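Local atomic coordinates of UspA1 (Moraxella catarrhalis, PDB entry 3NTN), a protein that probably acts as a trimeric autotransporter adhesin of the outer membrane, binding host fibronectin and the receptor CEACAM1. Residues Q48-G53 and K62-N67. Sequence-based numbering, arbitrary orientation.
Sequences QATGKG and KANADN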
loop_
_atom_site.group_PDB
_atom_site.type_symbol
_atom_site.label_atom_id
_atom_site.label_comp_id
_atom_site.label_asym_id
_atom_site.label_seq_id
_atom_site.Cartn_x
_atom_site.Cartn_y
_atom_site.Cartn_z
ATOM N N GLN B 48 -3.715 4.883 -27.835
ATOM C CA GLN B 48 -3.583 3.596 -28.512
ATOM C C GLN B 48 -4.006 2.467 -27.587
ATOM O O GLN B 48 -3.957 2.601 -26.356
ATOM C CB GLN B 48 -2.159 3.361 -28.980
ATOM C CG GLN B 48 -1.669 4.413 -29.953
ATOM C CD GLN B 48 -0.210 4.244 -30.240
ATOM O OE1 GLN B 48 0.377 3.174 -29.975
ATOM N NE2 GLN B 48 0.409 5.294 -30.788
ATOM N N ALA B 49 -4.500 1.401 -28.197
ATOM C CA ALA B 49 -4.752 0.189 -27.497
ATOM C C ALA B 49 -4.478 -0.996 -28.433
ATOM O O ALA B 49 -5.361 -1.542 -29.081
ATOM C CB ALA B 49 -6.169 0.171 -26.902
ATOM N N THR B 50 -3.213 -1.369 -28.512
ATOM C CA THR B 50 -2.820 -2.517 -29.305
ATOM C C THR B 50 -3.000 -3.878 -28.602
ATOM O O THR B 50 -2.947 -4.908 -29.263
ATOM C CB THR B 50 -1.397 -2.390 -29.815
ATOM O OG1 THR B 50 -0.499 -2.481 -28.696
ATOM C CG2 THR B 50 -1.181 -1.019 -30.596
ATOM N N GLY B 51 -3.231 -3.924 -27.297
ATOM C CA GLY B 51 -3.347 -5.233 -26.695
ATOM C C GLY B 51 -4.705 -5.903 -26.761
ATOM O O GLY B 51 -5.759 -5.208 -26.753
ATOM N N LYS B 52 -4.711 -7.247 -26.775
ATOM C CA LYS B 52 -6.002 -7.950 -26.574
ATOM C C LYS B 52 -6.680 -7.551 -25.236
ATOM O O LYS B 52 -6.038 -7.599 -24.201
ATOM C CB LYS B 52 -5.926 -9.481 -26.747
ATOM C CG LYS B 52 -4.942 -9.941 -27.792
ATOM C CD LYS B 52 -5.268 -11.341 -28.298
ATOM C CE LYS B 52 -4.063 -12.052 -28.905
ATOM N NZ LYS B 52 -2.921 -11.146 -29.275
ATOM N N GLY B 53 -7.942 -7.096 -25.302
ATOM C CA GLY B 53 -8.776 -6.858 -24.143
ATOM C C GLY B 53 -8.326 -5.642 -23.342
ATOM O O GLY B 53 -8.666 -5.498 -22.152
ATOM N N LYS B 62 -1.031 4.421 -23.920
ATOM C CA LYS B 62 -0.810 3.269 -24.748
ATOM C C LYS B 62 -1.150 2.055 -23.922
ATOM O O LYS B 62 -0.451 1.720 -22.979
ATOM C CB LYS B 62 0.657 3.176 -25.176
ATOM C CG LYS B 62 1.098 4.277 -26.147
ATOM C CD LYS B 62 2.569 4.019 -26.634
ATOM C CE LYS B 62 2.987 4.985 -27.725
ATOM N NZ LYS B 62 2.602 6.381 -27.335
ATOM N N ALA B 63 -2.224 1.375 -24.299
ATOM C CA ALA B 63 -2.654 0.215 -23.575
ATOM C C ALA B 63 -2.288 -0.902 -24.525
ATOM O O ALA B 63 -3.185 -1.531 -25.135
ATOM C CB ALA B 63 -4.111 0.306 -23.372
ATOM N N ASN B 64 -0.960 -1.135 -24.631
ATOM C CA ASN B 64 -0.337 -1.898 -25.716
ATOM C C ASN B 64 0.269 -3.230 -25.309
ATOM O O ASN B 64 1.363 -3.570 -25.716
ATOM C CB ASN B 64 0.704 -1.056 -26.479
ATOM C CG ASN B 64 0.075 0.097 -27.276
ATOM O OD1 ASN B 64 -1.140 0.314 -27.233
ATOM N ND2 ASN B 64 0.922 0.866 -27.991
ATOM N N ALA B 65 -0.454 -3.992 -24.494
ATOM C CA ALA B 65 -0.113 -5.418 -24.248
ATOM C C ALA B 65 -1.382 -6.041 -23.742
ATOM O O ALA B 65 -2.380 -5.314 -23.347
ATOM C CB ALA B 65 0.964 -5.547 -23.234
ATOM N N ASP B 66 -1.404 -7.366 -23.715
ATOM C CA ASP B 66 -2.652 -8.005 -23.424
ATOM C C ASP B 66 -3.184 -7.541 -22.058
ATOM O O ASP B 66 -2.431 -7.425 -21.109
ATOM C CB ASP B 66 -2.546 -9.517 -23.547
ATOM C CG ASP B 66 -2.213 -9.969 -24.984
ATOM O OD1 ASP B 66 -1.850 -11.159 -25.124
ATOM O OD2 ASP B 66 -2.328 -9.150 -25.954
ATOM N N ASN B 67 -4.487 -7.236 -22.009
ATOM C CA ASN B 67 -5.208 -6.861 -20.755
ATOM C C ASN B 67 -4.706 -5.588 -20.057
ATOM O O ASN B 67 -5.105 -5.290 -18.941
ATOM C CB ASN B 67 -5.317 -8.030 -19.756
ATOM C CG ASN B 67 -5.643 -9.347 -20.440
ATOM O OD1 ASN B 67 -6.589 -9.441 -21.253
ATOM N ND2 ASN B 67 -4.862 -10.382 -20.124
HETATM O O HOH W 1 -9.020 -7.907 -20.891
#
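Asn64 does most of the side-chain work between 48-53 and 62-67, gripping the neighbouring coil with both ends of its amide. Its OD1 takes the backbone N-H of Thr50 at 3.0 Å, nearly straight at 173° but arriving from above the carbonyl plane. Its ND2 donates a hydrogen bond to Gln48 OE1, 3.1 Å away, and here the two amides lie almost flat with each other, 17° apart. These two bonds fix the rotation of the Asn64 amide. Gln48 reaches it with CG anti to the carbonyl carbon (chi1 -60°) and an extended chain, running alongside Lys62, whose CE packs near Gln48 OE1.

Backbone bonds through Ala63 run beside this amide: Ala63 N donates to Gln48 O at 3.0 Å, and Gly51 N meets Ala63 O in its carbonyl plane, on a lone pair, at 3.2 Å. The CA atoms of the two segments come nearest each other at Gly51 and Ala65, where Gly51 CA makes a CA-H...O contact with Ala65 O. Further along, Asp66 OD2 accepts the N-H of Lys52 at 3.2 Å from above the carboxylate plane. The Lys52 chain runs alongside Asp66, so its NZ adds a long salt bridge to OD2. Asn67 N then points almost straight down the C=O axis of Lys52, 2.7 Å from its O, and a water joins Gly53 O to Asn67 OD1.

In the second shell, Ser54 OG bonds to Gly51 O, while Asn67 ND2 reaches Asn81 of the next coil and Asn67 OD1 reaches Asn73 of a second subunit. These are successive coils of the YadA-like head, a parallel beta-roll: strand 48-49 follows 33-34, strand 62-63 precedes 75-77, and both segments lead into the neighbouring parallel strands 55-57 and 69-71.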